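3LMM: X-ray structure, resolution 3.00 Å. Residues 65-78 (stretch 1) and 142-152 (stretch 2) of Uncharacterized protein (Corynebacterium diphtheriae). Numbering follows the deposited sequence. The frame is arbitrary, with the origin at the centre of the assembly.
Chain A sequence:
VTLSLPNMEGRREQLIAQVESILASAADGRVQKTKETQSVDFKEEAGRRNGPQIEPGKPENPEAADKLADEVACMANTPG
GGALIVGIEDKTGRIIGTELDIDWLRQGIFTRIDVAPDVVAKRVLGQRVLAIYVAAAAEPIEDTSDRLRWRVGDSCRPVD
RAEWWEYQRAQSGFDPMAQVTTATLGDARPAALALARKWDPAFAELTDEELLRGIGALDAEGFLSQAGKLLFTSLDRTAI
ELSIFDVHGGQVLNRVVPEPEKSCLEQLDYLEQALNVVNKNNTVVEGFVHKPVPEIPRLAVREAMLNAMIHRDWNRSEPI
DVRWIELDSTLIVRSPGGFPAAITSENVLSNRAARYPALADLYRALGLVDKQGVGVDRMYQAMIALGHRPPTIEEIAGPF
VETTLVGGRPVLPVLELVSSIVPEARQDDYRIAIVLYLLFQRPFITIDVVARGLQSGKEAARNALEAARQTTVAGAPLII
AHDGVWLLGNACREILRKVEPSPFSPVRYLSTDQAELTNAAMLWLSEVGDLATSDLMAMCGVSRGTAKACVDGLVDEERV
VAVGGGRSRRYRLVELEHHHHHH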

# COMPACT_ATOMS: atom_id res chain seq x y z
N ALA A 65 4.02 -10.86 -15.55
CA ALA A 65 4.04 -9.71 -14.67
C ALA A 65 4.40 -10.16 -13.26
O ALA A 65 5.21 -9.52 -12.60
CB ALA A 65 2.70 -9.03 -14.68
N ASP A 66 3.80 -11.25 -12.80
CA ASP A 66 4.09 -11.77 -11.47
C ASP A 66 5.60 -11.99 -11.31
O ASP A 66 6.24 -11.32 -10.51
CB ASP A 66 3.35 -13.09 -11.22
CG ASP A 66 1.97 -12.88 -10.60
OD1 ASP A 66 1.21 -13.88 -10.50
OD2 ASP A 66 1.63 -11.74 -10.20
N LYS A 67 6.16 -12.92 -12.08
CA LYS A 67 7.59 -13.22 -12.01
C LYS A 67 8.49 -11.98 -12.07
O LYS A 67 9.44 -11.84 -11.28
CB LYS A 67 7.98 -14.20 -13.12
CG LYS A 67 7.81 -15.69 -12.77
CD LYS A 67 6.36 -16.06 -12.51
CE LYS A 67 6.20 -17.52 -12.04
NZ LYS A 67 6.70 -17.78 -10.65
N LEU A 68 8.20 -11.08 -13.01
CA LEU A 68 8.97 -9.85 -13.19
C LEU A 68 8.86 -8.94 -11.96
O LEU A 68 9.86 -8.40 -11.48
CB LEU A 68 8.47 -9.11 -14.44
CG LEU A 68 9.44 -9.05 -15.61
CD1 LEU A 68 10.09 -10.39 -15.80
CD2 LEU A 68 8.70 -8.62 -16.86
N ALA A 69 7.65 -8.78 -11.44
CA ALA A 69 7.46 -7.96 -10.27
C ALA A 69 8.32 -8.56 -9.15
O ALA A 69 9.02 -7.85 -8.45
CB ALA A 69 5.99 -7.93 -9.87
N ASP A 70 8.28 -9.88 -8.99
CA ASP A 70 9.08 -10.50 -7.95
C ASP A 70 10.56 -10.21 -8.14
O ASP A 70 11.28 -9.98 -7.17
CB ASP A 70 8.87 -12.02 -7.92
CG ASP A 70 7.70 -12.42 -7.05
OD1 ASP A 70 7.38 -13.63 -6.99
OD2 ASP A 70 7.09 -11.53 -6.43
N GLU A 71 11.01 -10.22 -9.39
CA GLU A 71 12.41 -9.94 -9.65
C GLU A 71 12.74 -8.48 -9.29
O GLU A 71 13.79 -8.20 -8.70
CB GLU A 71 12.76 -10.22 -11.11
CG GLU A 71 14.26 -10.33 -11.38
CD GLU A 71 14.88 -11.62 -10.85
OE1 GLU A 71 14.72 -11.93 -9.65
OE2 GLU A 71 15.54 -12.33 -11.64
N VAL A 72 11.85 -7.55 -9.64
CA VAL A 72 12.08 -6.14 -9.32
C VAL A 72 12.23 -5.95 -7.81
O VAL A 72 13.06 -5.18 -7.36
CB VAL A 72 10.94 -5.26 -9.84
CG1 VAL A 72 11.18 -3.81 -9.47
CG2 VAL A 72 10.84 -5.41 -11.33
N ALA A 73 11.43 -6.66 -7.03
CA ALA A 73 11.56 -6.55 -5.59
C ALA A 73 12.96 -7.05 -5.17
O ALA A 73 13.53 -6.51 -4.23
CB ALA A 73 10.47 -7.34 -4.88
N CYS A 74 13.52 -8.07 -5.83
CA CYS A 74 14.86 -8.51 -5.42
C CYS A 74 15.80 -7.36 -5.57
O CYS A 74 16.55 -7.02 -4.66
CB CYS A 74 15.43 -9.61 -6.31
SG CYS A 74 15.21 -11.27 -5.63
N MSE A 75 15.75 -6.78 -6.76
CA MSE A 75 16.62 -5.69 -7.10
C MSE A 75 16.47 -4.53 -6.15
O MSE A 75 17.38 -4.22 -5.39
CB MSE A 75 16.33 -5.23 -8.52
CG MSE A 75 17.49 -4.51 -9.13
SE MSE A 75 18.99 -5.67 -9.43
CE MSE A 75 19.98 -5.37 -7.81
N ALA A 76 15.30 -3.91 -6.19
CA ALA A 76 15.02 -2.77 -5.32
C ALA A 76 15.44 -3.03 -3.88
O ALA A 76 15.80 -2.10 -3.16
CB ALA A 76 13.54 -2.42 -5.39
N ASN A 77 15.42 -4.29 -3.47
CA ASN A 77 15.81 -4.64 -2.10
C ASN A 77 17.30 -4.70 -1.91
O ASN A 77 17.77 -4.57 -0.79
CB ASN A 77 15.24 -5.99 -1.68
CG ASN A 77 13.78 -5.94 -1.39
OD1 ASN A 77 13.29 -4.98 -0.80
ND2 ASN A 77 13.06 -6.98 -1.79
N THR A 78 18.06 -4.95 -2.96
CA THR A 78 19.50 -5.01 -2.77
C THR A 78 20.02 -3.59 -2.88
O THR A 78 19.57 -2.83 -3.75
CB THR A 78 20.19 -5.86 -3.83
OG1 THR A 78 20.89 -5.00 -4.71
CG2 THR A 78 19.19 -6.64 -4.63
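Stretch 2, residues 142-152: EDTSDRLRWRV

The contact is unusual for how closely backbone approaches backbone: the CA atoms of Cys74 and Trp150 lie only 4.1 Å apart, and two CA-H...O contacts join the two stretches there, Cys74 CA to Arg149 O at 3.3 Å and Trp150 CA to Cys74 O at 3.4 Å. Stretch 1 is helical through Asn77, and Thr78 leaves the helix. Across it runs the weakly bonded strand of stretch 2, about Arg149 to Arg151, at a crossing angle of -76°, with 5.7 Å between the axes at closest approach.

Before the strand, a type I turn from Asp143 to Asp146 sits beside Asp70. This acid suits its place as an acceptor: Thr144 N and Thr144 OG1 both donate to Asp70 OD2, at 2.8 and 2.9 Å, although the position of that oxygen is less certain. Asp143 braces the turn from within, its OD1 accepting from Arg147 N at 2.8 Å and its OD2 forming a salt bridge with Arg147 NE at 2.8 Å. A water donates to both Asp70 O and Asp143 OD2, tying helix to turn.

Near the helix end, the amide of Asn77 can reach the strand backbone, ND2 donating to Arg149 O at 3.1 Å. Apolar contact is made nearby, selenomethionine Met75 placing CE 3.9 Å from Arg151 CB.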

# COMPACT_ATOMS: atom_id res chain seq x y z
N GLU A 142 8.40 -6.29 -0.20
CA GLU A 142 7.99 -7.69 -0.19
C GLU A 142 7.40 -8.06 -1.55
O GLU A 142 6.71 -7.25 -2.16
CB GLU A 142 6.98 -7.93 0.92
CG GLU A 142 7.64 -8.13 2.27
CD GLU A 142 6.79 -7.66 3.44
OE1 GLU A 142 7.18 -7.94 4.60
OE2 GLU A 142 5.75 -7.00 3.20
N ASP A 143 7.67 -9.27 -2.02
CA ASP A 143 7.16 -9.67 -3.33
C ASP A 143 5.74 -10.23 -3.28
O ASP A 143 5.09 -10.22 -2.24
CB ASP A 143 8.10 -10.68 -3.99
CG ASP A 143 8.22 -11.97 -3.20
OD1 ASP A 143 7.33 -12.26 -2.38
OD2 ASP A 143 9.21 -12.70 -3.42
N THR A 144 5.27 -10.72 -4.42
CA THR A 144 3.92 -11.26 -4.52
C THR A 144 3.58 -12.35 -3.52
O THR A 144 2.41 -12.56 -3.21
CB THR A 144 3.66 -11.80 -5.92
OG1 THR A 144 4.55 -12.89 -6.16
CG2 THR A 144 3.88 -10.72 -6.96
N SER A 145 4.60 -13.04 -3.03
CA SER A 145 4.43 -14.11 -2.06
C SER A 145 4.81 -13.66 -0.65
O SER A 145 5.06 -14.48 0.24
CB SER A 145 5.29 -15.31 -2.46
OG SER A 145 5.00 -15.76 -3.78
N ASP A 146 4.86 -12.34 -0.45
CA ASP A 146 5.23 -11.74 0.84
C ASP A 146 6.62 -12.13 1.31
O ASP A 146 6.83 -12.38 2.50
CB ASP A 146 4.21 -12.10 1.92
CG ASP A 146 3.12 -11.08 2.04
OD1 ASP A 146 2.25 -11.23 2.93
OD2 ASP A 146 3.12 -10.11 1.24
N ARG A 147 7.56 -12.19 0.37
CA ARG A 147 8.93 -12.54 0.70
C ARG A 147 9.80 -11.30 0.53
O ARG A 147 9.48 -10.38 -0.23
CB ARG A 147 9.44 -13.67 -0.20
CG ARG A 147 8.51 -14.86 -0.29
CD ARG A 147 9.01 -15.92 -1.29
NE ARG A 147 9.30 -15.34 -2.60
CZ ARG A 147 9.64 -16.04 -3.68
NH1 ARG A 147 9.72 -17.36 -3.62
NH2 ARG A 147 9.91 -15.43 -4.83
N LEU A 148 10.92 -11.31 1.24
CA LEU A 148 11.86 -10.21 1.21
C LEU A 148 13.25 -10.77 0.90
O LEU A 148 13.95 -11.24 1.79
CB LEU A 148 11.86 -9.53 2.57
CG LEU A 148 12.99 -8.54 2.82
CD1 LEU A 148 12.99 -7.52 1.70
CD2 LEU A 148 12.81 -7.86 4.17
N ARG A 149 13.63 -10.73 -0.37
CA ARG A 149 14.93 -11.24 -0.78
C ARG A 149 15.64 -10.23 -1.68
O ARG A 149 15.02 -9.34 -2.25
CB ARG A 149 14.77 -12.60 -1.48
CG ARG A 149 13.45 -12.79 -2.22
CD ARG A 149 12.96 -14.24 -2.13
NE ARG A 149 13.68 -15.15 -3.01
CZ ARG A 149 13.76 -16.47 -2.82
NH1 ARG A 149 14.44 -17.23 -3.67
NH2 ARG A 149 13.20 -17.03 -1.75
N TRP A 150 16.96 -10.35 -1.78
CA TRP A 150 17.74 -9.44 -2.61
C TRP A 150 18.75 -10.17 -3.49
O TRP A 150 19.17 -11.27 -3.17
CB TRP A 150 18.47 -8.45 -1.71
CG TRP A 150 19.36 -9.07 -0.68
CD1 TRP A 150 19.64 -10.40 -0.50
CD2 TRP A 150 20.10 -8.37 0.32
NE1 TRP A 150 20.51 -10.57 0.56
CE2 TRP A 150 20.81 -9.34 1.08
CE3 TRP A 150 20.23 -7.02 0.65
CZ2 TRP A 150 21.63 -8.99 2.14
CZ3 TRP A 150 21.05 -6.68 1.71
CH2 TRP A 150 21.74 -7.66 2.45
N ARG A 151 19.14 -9.53 -4.59
CA ARG A 151 20.11 -10.10 -5.53
C ARG A 151 21.46 -10.48 -4.92
O ARG A 151 22.06 -9.70 -4.17
CB ARG A 151 20.37 -9.10 -6.66
CG ARG A 151 19.55 -9.29 -7.92
CD ARG A 151 19.81 -10.64 -8.56
NE ARG A 151 19.92 -10.59 -10.02
CZ ARG A 151 21.05 -10.38 -10.69
NH1 ARG A 151 22.19 -10.20 -10.03
NH2 ARG A 151 21.06 -10.40 -12.02
N VAL A 152 21.94 -11.68 -5.20
CA VAL A 152 23.27 -12.04 -4.71
C VAL A 152 24.15 -12.27 -5.94
O VAL A 152 24.76 -11.34 -6.47
CB VAL A 152 23.29 -13.28 -3.80
CG1 VAL A 152 24.73 -13.57 -3.38
CG2 VAL A 152 22.48 -13.00 -2.54
O HOH W 1 11.07 -11.87 -4.94